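Conserved hypothetical cytochrome protein (Kuenenia stuttgartiensis, PDB 6H5L) binds two heme c groups and probably transfers electrons within the reducing HAO-like complex of an anammox bacterium. Local coordinates at residues K5-E9 and E10-V14; S58-D62 and E63-R67; Y66-S70 and Y71-N75. All blocks are in the same frame, centred on the assembly; numbering follows the deposited sequence.

How the contacts relate
Contacts 1 and 2 have the same theme. In each, a threonine caps the start of a helix, T8 for helix 9-18 and T61 for helix 62-71. Their places differ. Contact 1 is at the surface and has mostly charged side chains around its cap. Contact 2 is buried, adds D64 to form a capping box, and packs P60 on I65. The two are joined by a salt bridge, K5 NZ to D62 OD2 at 3.3 Å, although their centres are about 17 Å apart. Contact 3 is the other end of helix 62-71 and shares Y66 and R67 with contact 2. It is partly buried, its helix gives way at G72, and it meets heme c through apolar groups.

Contact 1. Residues K5-E9 and E10-V14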
ATOM      1  N   LYS B   5      54.007 -19.523  33.378  1.00 52.78           N
ATOM      2  CA  LYS B   5      53.421 -20.405  34.378  1.00 43.29           C
ATOM      3  C   LYS B   5      53.470 -19.795  35.770  1.00 35.74           C
ATOM      4  O   LYS B   5      52.580 -20.053  36.590  1.00 38.08           O
ATOM      5  CB  LYS B   5      54.155 -21.745  34.397  1.00 43.44           C
ATOM      6  CG  LYS B   5      54.380 -22.377  33.026  1.00 45.51           C
ATOM      7  CD  LYS B   5      53.068 -22.780  32.378  1.00 43.23           C
ATOM      8  CE  LYS B   5      53.316 -23.550  31.091  1.00 54.42           C
ATOM      9  NZ  LYS B   5      52.053 -24.011  30.453  1.00 42.80           N
ATOM     10  N   GLU B   6      54.484 -18.976  36.038  1.00 55.18           N
ATOM     11  CA  GLU B   6      54.657 -18.350  37.338  1.00 51.43           C
ATOM     12  C   GLU B   6      53.685 -17.191  37.520  1.00 42.72           C
ATOM     13  O   GLU B   6      53.288 -16.521  36.562  1.00 48.01           O
ATOM     14  CB  GLU B   6      56.097 -17.858  37.506  1.00 57.06           C
ATOM     15  CG  GLU B   6      56.675 -17.112  36.307  1.00 59.01           C
ATOM     16  CD  GLU B   6      57.380 -18.033  35.323  1.00 64.72           C
ATOM     17  OE1 GLU B   6      56.930 -18.133  34.162  1.00 43.62           O
ATOM     18  OE2 GLU B   6      58.384 -18.662  35.718  1.00 85.49           O
ATOM     19  N   VAL B   7      53.309 -16.955  38.771  1.00 47.42           N
ATOM     20  CA  VAL B   7      52.451 -15.836  39.138  1.00 45.57           C
ATOM     21  C   VAL B   7      53.332 -14.652  39.514  1.00 48.44           C
ATOM     22  O   VAL B   7      54.298 -14.798  40.272  1.00 53.83           O
ATOM     23  CB  VAL B   7      51.509 -16.220  40.293  1.00 41.02           C
ATOM     24  CG1 VAL B   7      50.764 -14.999  40.808  1.00 40.88           C
ATOM     25  CG2 VAL B   7      50.532 -17.291  39.840  1.00 28.66           C
ATOM     26  N   THR B   8      52.999 -13.478  38.987  1.00 50.27           N
ATOM     27  CA  THR B   8      53.800 -12.280  39.176  1.00 40.71           C
ATOM     28  C   THR B   8      53.006 -11.230  39.939  1.00 42.07           C
ATOM     29  O   THR B   8      51.778 -11.303  40.048  1.00 44.67           O
ATOM     30  CB  THR B   8      54.260 -11.697  37.833  1.00 51.29           C
ATOM     31  OG1 THR B   8      53.170 -10.996  37.222  1.00 46.40           O
ATOM     32  CG2 THR B   8      54.720 -12.808  36.902  1.00 36.23           C
ATOM     33  N   GLU B   9      53.732 -10.242  40.469  1.00 48.07           N
ATOM     34  CA  GLU B   9      53.081  -9.117  41.130  1.00 52.19           C
ATOM     35  C   GLU B   9      52.288  -8.279  40.138  1.00 54.26           C
ATOM     36  O   GLU B   9      51.206  -7.780  40.465  1.00 47.04           O
ATOM     37  CB  GLU B   9      54.121  -8.258  41.850  1.00 58.93           C
ATOM     38  CG  GLU B   9      54.516  -8.784  43.219  1.00 69.91           C
ATOM     39  CD  GLU B   9      53.388  -8.681  44.229  1.00 75.11           C
ATOM     40  OE1 GLU B   9      52.808  -7.583  44.364  1.00 72.31           O
ATOM     41  OE2 GLU B   9      53.076  -9.700  44.882  1.00 67.27           O
ATOM     42  N   GLU B  10      52.814  -8.104  38.923  1.00 61.48           N
ATOM     43  CA  GLU B  10      52.058  -7.415  37.883  1.00 57.17           C
ATOM     44  C   GLU B  10      50.752  -8.140  37.585  1.00 52.21           C
ATOM     45  O   GLU B  10      49.703  -7.506  37.424  1.00 58.43           O
ATOM     46  CB  GLU B  10      52.899  -7.290  36.614  1.00 53.39           C
ATOM     47  CG  GLU B  10      52.215  -6.512  35.499  1.00 63.33           C
ATOM     48  CD  GLU B  10      52.827  -6.777  34.137  1.00 70.29           C
ATOM     49  OE1 GLU B  10      53.673  -7.691  34.035  1.00 72.57           O
ATOM     50  OE2 GLU B  10      52.460  -6.077  33.170  1.00 66.24           O
ATOM     51  N   GLY B  11      50.798  -9.471  37.507  1.00 47.78           N
ATOM     52  CA  GLY B  11      49.584 -10.234  37.269  1.00 44.64           C
ATOM     53  C   GLY B  11      48.553 -10.055  38.366  1.00 49.52           C
ATOM     54  O   GLY B  11      47.353  -9.967  38.094  1.00 44.05           O
ATOM     55  N   LYS B  12      49.005 -10.006  39.622  1.00 46.38           N
ATOM     56  CA  LYS B  12      48.096  -9.727  40.731  1.00 38.33           C
ATOM     57  C   LYS B  12      47.431  -8.367  40.564  1.00 40.24           C
ATOM     58  O   LYS B  12      46.214  -8.229  40.732  1.00 39.88           O
ATOM     59  CB  LYS B  12      48.847  -9.782  42.063  1.00 53.09           C
ATOM     60  CG  LYS B  12      49.239 -11.165  42.554  1.00 49.27           C
ATOM     61  CD  LYS B  12      49.725 -11.074  43.998  1.00 60.75           C
ATOM     62  CE  LYS B  12      50.755 -12.143  44.334  1.00 63.25           C
ATOM     63  NZ  LYS B  12      50.150 -13.361  44.938  1.00 68.16           N
ATOM     64  N   ASN B  13      48.223  -7.345  40.230  1.00 40.17           N
ATOM     65  CA  ASN B  13      47.695  -5.986  40.155  1.00 40.56           C
ATOM     66  C   ASN B  13      46.710  -5.830  39.002  1.00 42.06           C
ATOM     67  O   ASN B  13      45.668  -5.182  39.154  1.00 41.85           O
ATOM     68  CB  ASN B  13      48.840  -4.984  40.018  1.00 51.70           C
ATOM     69  CG  ASN B  13      49.654  -4.853  41.292  1.00 54.41           C
ATOM     70  OD1 ASN B  13      49.490  -5.631  42.232  1.00 48.50           O
ATOM     71  ND2 ASN B  13      50.540  -3.860  41.330  1.00 47.72           N
ATOM     72  N   VAL B  14      47.028  -6.402  37.838  1.00 38.49           N
ATOM     73  CA  VAL B  14      46.128  -6.293  36.691  1.00 35.16           C
ATOM     74  C   VAL B  14      44.784  -6.937  37.007  1.00 35.43           C
ATOM     75  O   VAL B  14      43.723  -6.366  36.732  1.00 37.84           O
ATOM     76  CB  VAL B  14      46.774  -6.911  35.438  1.00 39.91           C
ATOM     77  CG1 VAL B  14      45.801  -6.874  34.269  1.00 27.16           C
ATOM     78  CG2 VAL B  14      48.052  -6.175  35.082  1.00 49.86           C
TER
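T8 is the N-cap of helix 9-18, and its side chain accepts a bond from G11 N. The distance from G11 N to T8 OG1 is 2.8 Å, and the N-H points nearly straight at the oxygen (161°). The first torsion of T8 explains the reach: OG1 lies between the backbone N and the carbonyl carbon (chi1 77°), and so faces the first turn. The backbone begins the regular helix bonding. K12 N donates to T8 O at 3.1 Å, and N13 N donates to E9 O at 3.0 Å. The side chain of E9 bends at chi2 and passes obliquely by that of K12. Carboxylate atom E9 OE2 is 3.4 Å from K12 CE, so it lies against the methylene part of the lysine. The charges themselves stay apart, with E9 OE2 4.7 Å from K12 NZ. Any attraction there is probably modest. V7 CG1 makes only a loose contact with K12 CG, at 4.5 Å. The cap belongs to the first heme domain, which has a cytochrome c fold. Helix 86-91 packs alongside: T8 lies on S91, while E10 and V14 both lie on Q88.

Contact 2. Residues S58-D62 and E63-R67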
ATOM      1  N   SER B  58      37.810 -31.237  30.319  1.00 34.82           N
ATOM      2  CA  SER B  58      39.209 -30.878  30.450  1.00 30.35           C
ATOM      3  C   SER B  58      39.361 -29.425  30.888  1.00 36.94           C
ATOM      4  O   SER B  58      38.455 -28.599  30.739  1.00 36.75           O
ATOM      5  CB  SER B  58      39.949 -31.100  29.131  1.00 31.81           C
ATOM      6  OG  SER B  58      41.205 -30.442  29.129  1.00 30.30           O
ATOM      7  N   LEU B  59      40.530 -29.125  31.444  1.00 33.01           N
ATOM      8  CA  LEU B  59      40.904 -27.752  31.716  1.00 25.85           C
ATOM      9  C   LEU B  59      41.148 -27.019  30.400  1.00 32.38           C
ATOM     10  O   LEU B  59      41.371 -27.647  29.362  1.00 38.75           O
ATOM     11  CB  LEU B  59      42.162 -27.706  32.580  1.00 34.33           C
ATOM     12  CG  LEU B  59      42.164 -28.469  33.904  1.00 39.82           C
ATOM     13  CD1 LEU B  59      43.560 -28.460  34.502  1.00 32.92           C
ATOM     14  CD2 LEU B  59      41.160 -27.872  34.876  1.00 29.10           C
ATOM     15  N   PRO B  60      41.102 -25.691  30.409  1.00 36.51           N
ATOM     16  CA  PRO B  60      41.529 -24.944  29.226  1.00 37.75           C
ATOM     17  C   PRO B  60      43.042 -24.860  29.154  1.00 36.76           C
ATOM     18  O   PRO B  60      43.742 -24.905  30.168  1.00 37.40           O
ATOM     19  CB  PRO B  60      40.913 -23.558  29.447  1.00 27.93           C
ATOM     20  CG  PRO B  60      40.889 -23.419  30.926  1.00 27.46           C
ATOM     21  CD  PRO B  60      40.567 -24.798  31.454  1.00 30.17           C
ATOM     22  N   THR B  61      43.548 -24.747  27.931  1.00 33.16           N
ATOM     23  CA  THR B  61      44.954 -24.425  27.768  1.00 33.45           C
ATOM     24  C   THR B  61      45.185 -22.967  28.150  1.00 30.53           C
ATOM     25  O   THR B  61      44.255 -22.158  28.199  1.00 34.17           O
ATOM     26  CB  THR B  61      45.410 -24.670  26.329  1.00 35.41           C
ATOM     27  OG1 THR B  61      44.779 -23.722  25.459  1.00 34.34           O
ATOM     28  CG2 THR B  61      45.045 -26.078  25.885  1.00 29.17           C
ATOM     29  N   ASP B  62      46.445 -22.636  28.439  1.00 30.69           N
ATOM     30  CA  ASP B  62      46.777 -21.244  28.730  1.00 38.97           C
ATOM     31  C   ASP B  62      46.423 -20.337  27.560  1.00 42.39           C
ATOM     32  O   ASP B  62      46.086 -19.163  27.761  1.00 43.01           O
ATOM     33  CB  ASP B  62      48.260 -21.113  29.080  1.00 38.01           C
ATOM     34  CG  ASP B  62      48.632 -21.876  30.336  1.00 41.17           C
ATOM     35  OD1 ASP B  62      47.786 -22.649  30.832  1.00 43.32           O
ATOM     36  OD2 ASP B  62      49.767 -21.698  30.827  1.00 45.34           O
ATOM     37  N   GLU B  63      46.477 -20.869  26.336  1.00 41.30           N
ATOM     38  CA  GLU B  63      46.104 -20.088  25.163  1.00 41.06           C
ATOM     39  C   GLU B  63      44.595 -19.901  25.071  1.00 36.35           C
ATOM     40  O   GLU B  63      44.130 -18.855  24.605  1.00 39.73           O
ATOM     41  CB  GLU B  63      46.635 -20.762  23.897  1.00 38.28           C
ATOM     42  CG  GLU B  63      48.154 -20.938  23.859  1.00 57.81           C
ATOM     43  CD  GLU B  63      48.638 -22.083  24.729  1.00 68.54           C
ATOM     44  OE1 GLU B  63      47.842 -23.009  24.989  1.00 63.62           O
ATOM     45  OE2 GLU B  63      49.807 -22.048  25.164  1.00 57.65           O
ATOM     46  N   ASP B  64      43.817 -20.895  25.511  1.00 34.97           N
ATOM     47  CA  ASP B  64      42.364 -20.753  25.524  1.00 29.29           C
ATOM     48  C   ASP B  64      41.938 -19.593  26.410  1.00 31.60           C
ATOM     49  O   ASP B  64      41.063 -18.803  26.037  1.00 34.64           O
ATOM     50  CB  ASP B  64      41.710 -22.050  26.001  1.00 25.84           C
ATOM     51  CG  ASP B  64      41.819 -23.166  24.983  1.00 31.16           C
ATOM     52  OD1 ASP B  64      42.203 -22.885  23.829  1.00 30.49           O
ATOM     53  OD2 ASP B  64      41.524 -24.328  25.338  1.00 39.02           O
ATOM     54  N   ILE B  65      42.538 -19.483  27.597  1.00 32.88           N
ATOM     55  CA  ILE B  65      42.180 -18.408  28.518  1.00 31.37           C
ATOM     56  C   ILE B  65      42.598 -17.057  27.948  1.00 32.43           C
ATOM     57  O   ILE B  65      41.825 -16.092  27.965  1.00 36.11           O
ATOM     58  CB  ILE B  65      42.805 -18.658  29.902  1.00 24.28           C
ATOM     59  CG1 ILE B  65      42.354 -20.012  30.453  1.00 27.20           C
ATOM     60  CG2 ILE B  65      42.437 -17.540  30.865  1.00 23.47           C
ATOM     61  CD1 ILE B  65      43.056 -20.411  31.737  1.00 29.70           C
ATOM     62  N   TYR B  66      43.827 -16.969  27.433  1.00 29.08           N
ATOM     63  CA  TYR B  66      44.295 -15.724  26.832  1.00 27.47           C
ATOM     64  C   TYR B  66      43.409 -15.293  25.671  1.00 27.76           C
ATOM     65  O   TYR B  66      43.210 -14.094  25.454  1.00 31.15           O
ATOM     66  CB  TYR B  66      45.743 -15.883  26.363  1.00 33.49           C
ATOM     67  CG  TYR B  66      46.346 -14.624  25.782  1.00 24.82           C
ATOM     68  CD1 TYR B  66      47.006 -13.709  26.592  1.00 32.44           C
ATOM     69  CD2 TYR B  66      46.253 -14.350  24.423  1.00 23.14           C
ATOM     70  CE1 TYR B  66      47.554 -12.555  26.064  1.00 35.79           C
ATOM     71  CE2 TYR B  66      46.795 -13.199  23.888  1.00 23.08           C
ATOM     72  CZ  TYR B  66      47.444 -12.306  24.712  1.00 33.84           C
ATOM     73  OH  TYR B  66      47.983 -11.162  24.179  1.00 40.72           O
ATOM     74  N   ARG B  67      42.868 -16.252  24.918  1.00 30.12           N
ATOM     75  CA  ARG B  67      41.995 -15.911  23.801  1.00 27.53           C
ATOM     76  C   ARG B  67      40.692 -15.300  24.296  1.00 32.18           C
ATOM     77  O   ARG B  67      40.230 -14.286  23.761  1.00 36.90           O
ATOM     78  CB  ARG B  67      41.723 -17.151  22.955  1.00 27.49           C
ATOM     79  CG  ARG B  67      40.992 -16.865  21.651  1.00 33.71           C
ATOM     80  CD  ARG B  67      40.833 -18.129  20.820  1.00 54.98           C
ATOM     81  NE  ARG B  67      41.199 -17.906  19.426  1.00 67.75           N
ATOM     82  CZ  ARG B  67      41.049 -18.807  18.460  1.00 62.86           C
ATOM     83  NH1 ARG B  67      40.532 -19.997  18.734  1.00 58.44           N
ATOM     84  NH2 ARG B  67      41.414 -18.514  17.219  1.00 71.09           N
TER
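T61 and D64 cross at the start of helix 62-71 and form a capping box. D64 N donates to T61 OG1 at 3.0 Å. In return, T61 N donates to D64 OD2, a weak bond of 3.3 Å. Each side chain thus meets the other residue's backbone N-H. The torsions suit this exchange. T61 OG1 is held between its own N and carbonyl carbon (chi1 68°), facing the helix. The carboxylate of D64 swings back beside its own N (chi1 -71°) and so reaches T61. D64 OD2 also accepts from T53 N, which ties the box to the preceding loop. The bent chain of E63 brings OE1 round to T61 OG1, where it takes a weak hydrogen bond from the hydroxyl. A valine in place of T61 would probably leave D64 N without its side-chain acceptor and E63 OE1 without the hydroxyl. The CB of D62 points away from the turn, and its carboxylate forms salt bridges with K97 and K5. In the first turn of the helix, I65 N donates to T61 O and Y66 N to D62 O. On the apolar side the ring of P60 slants across I65, which also packs on L96. The closest approach of this pair is P60 CG to I65 CG1, at 3.7 Å.

Contact 3. Residues Y66-S70 and Y71-N75; sequences YRTIS and YGVPN. With HEC (heme c), chain L.
G72 N donates to T68 O at 2.8 Å, near the end of helix 62-71. The donor is tilted 32° from the carbonyl plane. One residue earlier, Y71 N reaches R67 O at 2.9 Å in a straighter approach. G72 then leaves the helix with positive phi (82°). A side chain there would press on the preceding carbonyl oxygen, which calls for glycine. Y66 O is gripped twice by S70, whose N and OG come from opposite faces of the carbonyl plane. The hydroxyl S70 OG also lies over one face of the Y66 ring, offset toward its rim, and bonds to R89. T68 turns its hydroxyl back to D64 O. Its methyl CG2 is anti to its backbone N and meets both V73 CG2 at 3.8 Å and CBA, a carbon of one propionate arm of heme c, at 3.7 Å. V73 CG1 meets CBD of the other propionate arm. I69 CG1 touches the heme methyl CMB at 3.6 Å. V73 also lies beside M78, an axial ligand of the heme iron. Y66 packs on helix 86-91 and on L116 of the second subunit, whose R119 bonds to Y71 O.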
ATOM      1  N   TYR B  66      43.827 -16.969  27.433  1.00 29.08           N
ATOM      2  CA  TYR B  66      44.295 -15.724  26.832  1.00 27.47           C
ATOM      3  C   TYR B  66      43.409 -15.293  25.671  1.00 27.76           C
ATOM      4  O   TYR B  66      43.210 -14.094  25.454  1.00 31.15           O
ATOM      5  CB  TYR B  66      45.743 -15.883  26.363  1.00 33.49           C
ATOM      6  CG  TYR B  66      46.346 -14.624  25.782  1.00 24.82           C
ATOM      7  CD1 TYR B  66      47.006 -13.709  26.592  1.00 32.44           C
ATOM      8  CD2 TYR B  66      46.253 -14.350  24.423  1.00 23.14           C
ATOM      9  CE1 TYR B  66      47.554 -12.555  26.064  1.00 35.79           C
ATOM     10  CE2 TYR B  66      46.795 -13.199  23.888  1.00 23.08           C
ATOM     11  CZ  TYR B  66      47.444 -12.306  24.712  1.00 33.84           C
ATOM     12  OH  TYR B  66      47.983 -11.162  24.179  1.00 40.72           O
ATOM     13  N   ARG B  67      42.868 -16.252  24.918  1.00 30.12           N
ATOM     14  CA  ARG B  67      41.995 -15.911  23.801  1.00 27.53           C
ATOM     15  C   ARG B  67      40.692 -15.300  24.296  1.00 32.18           C
ATOM     16  O   ARG B  67      40.230 -14.286  23.761  1.00 36.90           O
ATOM     17  CB  ARG B  67      41.723 -17.151  22.955  1.00 27.49           C
ATOM     18  CG  ARG B  67      40.992 -16.865  21.651  1.00 33.71           C
ATOM     19  CD  ARG B  67      40.833 -18.129  20.820  1.00 54.98           C
ATOM     20  NE  ARG B  67      41.199 -17.906  19.426  1.00 67.75           N
ATOM     21  CZ  ARG B  67      41.049 -18.807  18.460  1.00 62.86           C
ATOM     22  NH1 ARG B  67      40.532 -19.997  18.734  1.00 58.44           N
ATOM     23  NH2 ARG B  67      41.414 -18.514  17.219  1.00 71.09           N
ATOM     24  N   THR B  68      40.080 -15.909  25.315  1.00 29.44           N
ATOM     25  CA  THR B  68      38.825 -15.387  25.847  1.00 26.49           C
ATOM     26  C   THR B  68      39.014 -13.998  26.447  1.00 30.80           C
ATOM     27  O   THR B  68      38.144 -13.129  26.307  1.00 28.37           O
ATOM     28  CB  THR B  68      38.259 -16.349  26.892  1.00 24.04           C
ATOM     29  OG1 THR B  68      38.256 -17.681  26.363  1.00 29.61           O
ATOM     30  CG2 THR B  68      36.837 -15.961  27.264  1.00 25.35           C
ATOM     31  N   ILE B  69      40.144 -13.772  27.122  1.00 26.48           N
ATOM     32  CA  ILE B  69      40.432 -12.456  27.691  1.00 23.43           C
ATOM     33  C   ILE B  69      40.557 -11.413  26.587  1.00 25.05           C
ATOM     34  O   ILE B  69      40.024 -10.303  26.697  1.00 27.89           O
ATOM     35  CB  ILE B  69      41.706 -12.518  28.555  1.00 29.29           C
ATOM     36  CG1 ILE B  69      41.535 -13.515  29.704  1.00 25.45           C
ATOM     37  CG2 ILE B  69      42.060 -11.139  29.087  1.00 24.59           C
ATOM     38  CD1 ILE B  69      42.834 -13.866  30.408  1.00 31.92           C
ATOM     39  N   SER B  70      41.256 -11.757  25.503  1.00 27.84           N
ATOM     40  CA  SER B  70      41.473 -10.799  24.424  1.00 21.11           C
ATOM     41  C   SER B  70      40.191 -10.532  23.647  1.00 19.29           C
ATOM     42  O   SER B  70      39.883  -9.379  23.322  1.00 21.31           O
ATOM     43  CB  SER B  70      42.568 -11.310  23.488  1.00 21.04           C
ATOM     44  OG  SER B  70      43.797 -11.456  24.178  1.00 27.43           O
ATOM     45  N   TYR B  71      39.430 -11.581  23.340  1.00 25.68           N
ATOM     46  CA  TYR B  71      38.249 -11.420  22.499  1.00 25.41           C
ATOM     47  C   TYR B  71      37.029 -10.976  23.296  1.00 27.99           C
ATOM     48  O   TYR B  71      36.165 -10.277  22.757  1.00 23.34           O
ATOM     49  CB  TYR B  71      37.955 -12.730  21.768  1.00 18.28           C
ATOM     50  CG  TYR B  71      36.849 -12.654  20.743  1.00 25.21           C
ATOM     51  CD1 TYR B  71      37.119 -12.299  19.430  1.00 22.75           C
ATOM     52  CD2 TYR B  71      35.537 -12.961  21.085  1.00 22.00           C
ATOM     53  CE1 TYR B  71      36.115 -12.241  18.486  1.00 30.09           C
ATOM     54  CE2 TYR B  71      34.525 -12.905  20.147  1.00 23.59           C
ATOM     55  CZ  TYR B  71      34.821 -12.544  18.848  1.00 33.66           C
ATOM     56  OH  TYR B  71      33.825 -12.484  17.901  1.00 38.58           O
ATOM     57  N   GLY B  72      36.941 -11.363  24.566  1.00 31.91           N
ATOM     58  CA  GLY B  72      35.760 -11.093  25.355  1.00 26.79           C
ATOM     59  C   GLY B  72      34.677 -12.124  25.101  1.00 32.74           C
ATOM     60  O   GLY B  72      34.828 -13.062  24.316  1.00 32.73           O
ATOM     61  N   VAL B  73      33.558 -11.939  25.792  1.00 25.17           N
ATOM     62  CA  VAL B  73      32.416 -12.834  25.639  1.00 27.02           C
ATOM     63  C   VAL B  73      31.190 -12.011  25.260  1.00 25.87           C
ATOM     64  O   VAL B  73      30.637 -11.299  26.111  1.00 25.01           O
ATOM     65  CB  VAL B  73      32.162 -13.650  26.917  1.00 21.09           C
ATOM     66  CG1 VAL B  73      30.957 -14.559  26.729  1.00 21.86           C
ATOM     67  CG2 VAL B  73      33.392 -14.465  27.277  1.00 26.46           C
ATOM     68  N   PRO B  74      30.745 -12.064  24.006  1.00 32.48           N
ATOM     69  CA  PRO B  74      29.520 -11.352  23.629  1.00 31.30           C
ATOM     70  C   PRO B  74      28.320 -11.834  24.431  1.00 28.07           C
ATOM     71  O   PRO B  74      28.338 -12.900  25.052  1.00 30.69           O
ATOM     72  CB  PRO B  74      29.363 -11.677  22.139  1.00 30.54           C
ATOM     73  CG  PRO B  74      30.750 -11.991  21.679  1.00 29.30           C
ATOM     74  CD  PRO B  74      31.416 -12.668  22.844  1.00 27.30           C
ATOM     75  N   ASN B  75      27.263 -11.019  24.407  1.00 30.40           N
ATOM     76  CA  ASN B  75      26.048 -11.260  25.188  1.00 31.44           C
ATOM     77  C   ASN B  75      26.341 -11.295  26.685  1.00 22.95           C
ATOM     78  O   ASN B  75      25.702 -12.035  27.438  1.00 26.12           O
ATOM     79  CB  ASN B  75      25.342 -12.546  24.748  1.00 29.07           C
ATOM     80  CG  ASN B  75      25.028 -12.561  23.265  1.00 35.09           C
ATOM     81  OD1 ASN B  75      24.426 -11.628  22.733  1.00 47.32           O
ATOM     82  ND2 ASN B  75      25.449 -13.622  22.584  1.00 42.30           N
TER
HETATM   83 FE   HEC L 302      35.458 -11.729  32.813  1.00 20.59          FE
HETATM   84  CHA HEC L 302      33.825 -14.563  31.792  1.00 25.09           C
HETATM   85  CHB HEC L 302      38.479 -13.312  32.273  1.00 25.90           C
HETATM   86  CHC HEC L 302      37.145  -8.924  33.890  1.00 31.34           C
HETATM   87  CHD HEC L 302      32.468 -10.160  33.477  1.00 21.07           C
HETATM   88  NA  HEC L 302      36.046 -13.587  32.154  1.00 18.78           N
HETATM   89  C1A HEC L 302      35.201 -14.611  31.789  1.00 23.02           C
HETATM   90  C2A HEC L 302      35.990 -15.759  31.386  1.00 23.59           C
HETATM   91  C3A HEC L 302      37.291 -15.412  31.525  1.00 19.93           C
HETATM   92  C4A HEC L 302      37.339 -14.042  32.005  1.00 21.35           C
HETATM   93  CMA HEC L 302      38.573 -16.233  31.249  1.00 25.82           C
HETATM   94  CAA HEC L 302      35.282 -17.070  30.933  1.00 23.87           C
HETATM   95  CBA HEC L 302      36.088 -18.136  30.192  1.00 24.00           C
HETATM   96  CGA HEC L 302      35.197 -19.321  29.919  1.00 33.20           C
HETATM   97  O1A HEC L 302      34.162 -19.473  30.621  1.00 33.28           O
HETATM   98  O2A HEC L 302      35.523 -20.117  29.001  1.00 33.95           O
HETATM   99  NB  HEC L 302      37.438 -11.221  33.054  1.00 18.63           N
HETATM  100  C1B HEC L 302      38.526 -12.014  32.741  1.00 25.04           C
HETATM  101  C2B HEC L 302      39.727 -11.236  32.985  1.00 23.35           C
HETATM  102  C3B HEC L 302      39.359 -10.032  33.436  1.00 30.68           C
HETATM  103  C4B HEC L 302      37.912  -9.996  33.484  1.00 29.48           C
HETATM  104  CMB HEC L 302      41.172 -11.740  32.779  1.00 30.07           C
HETATM  105  CAB HEC L 302      40.281  -8.855  33.833  1.00 31.47           C
HETATM  106  CBB HEC L 302      40.974  -8.257  32.588  1.00 27.50           C
HETATM  107  NC  HEC L 302      34.913  -9.891  33.549  1.00 25.37           N
HETATM  108  C1C HEC L 302      35.768  -8.873  33.927  1.00 22.46           C
HETATM  109  C2C HEC L 302      34.970  -7.704  34.230  1.00 16.11           C
HETATM  110  C3C HEC L 302      33.687  -8.089  34.249  1.00 21.50           C
HETATM  111  C4C HEC L 302      33.618  -9.444  33.734  1.00 23.38           C
HETATM  112  CMC HEC L 302      35.536  -6.414  34.866  1.00 14.93           C
HETATM  113  CAC HEC L 302      32.463  -7.211  34.600  1.00 22.49           C
HETATM  114  CBC HEC L 302      32.284  -6.099  33.545  1.00 23.27           C
HETATM  115  ND  HEC L 302      33.458 -12.275  32.660  1.00 23.98           N
HETATM  116  C1D HEC L 302      32.385 -11.449  32.992  1.00 21.83           C
HETATM  117  C2D HEC L 302      31.156 -12.168  32.740  1.00 26.16           C
HETATM  118  C3D HEC L 302      31.587 -13.544  32.214  1.00 20.98           C
HETATM  119  C4D HEC L 302      33.029 -13.516  32.199  1.00 25.64           C
HETATM  120  CMD HEC L 302      29.717 -11.656  32.958  1.00 26.04           C
HETATM  121  CAD HEC L 302      30.687 -14.721  31.786  1.00 19.44           C
HETATM  122  CBD HEC L 302      30.177 -14.481  30.371  1.00 16.57           C
HETATM  123  CGD HEC L 302      29.256 -15.602  29.969  1.00 22.87           C
HETATM  124  O1D HEC L 302      29.676 -16.786  30.045  1.00 26.16           O
HETATM  125  O2D HEC L 302      28.103 -15.309  29.562  1.00 27.77           O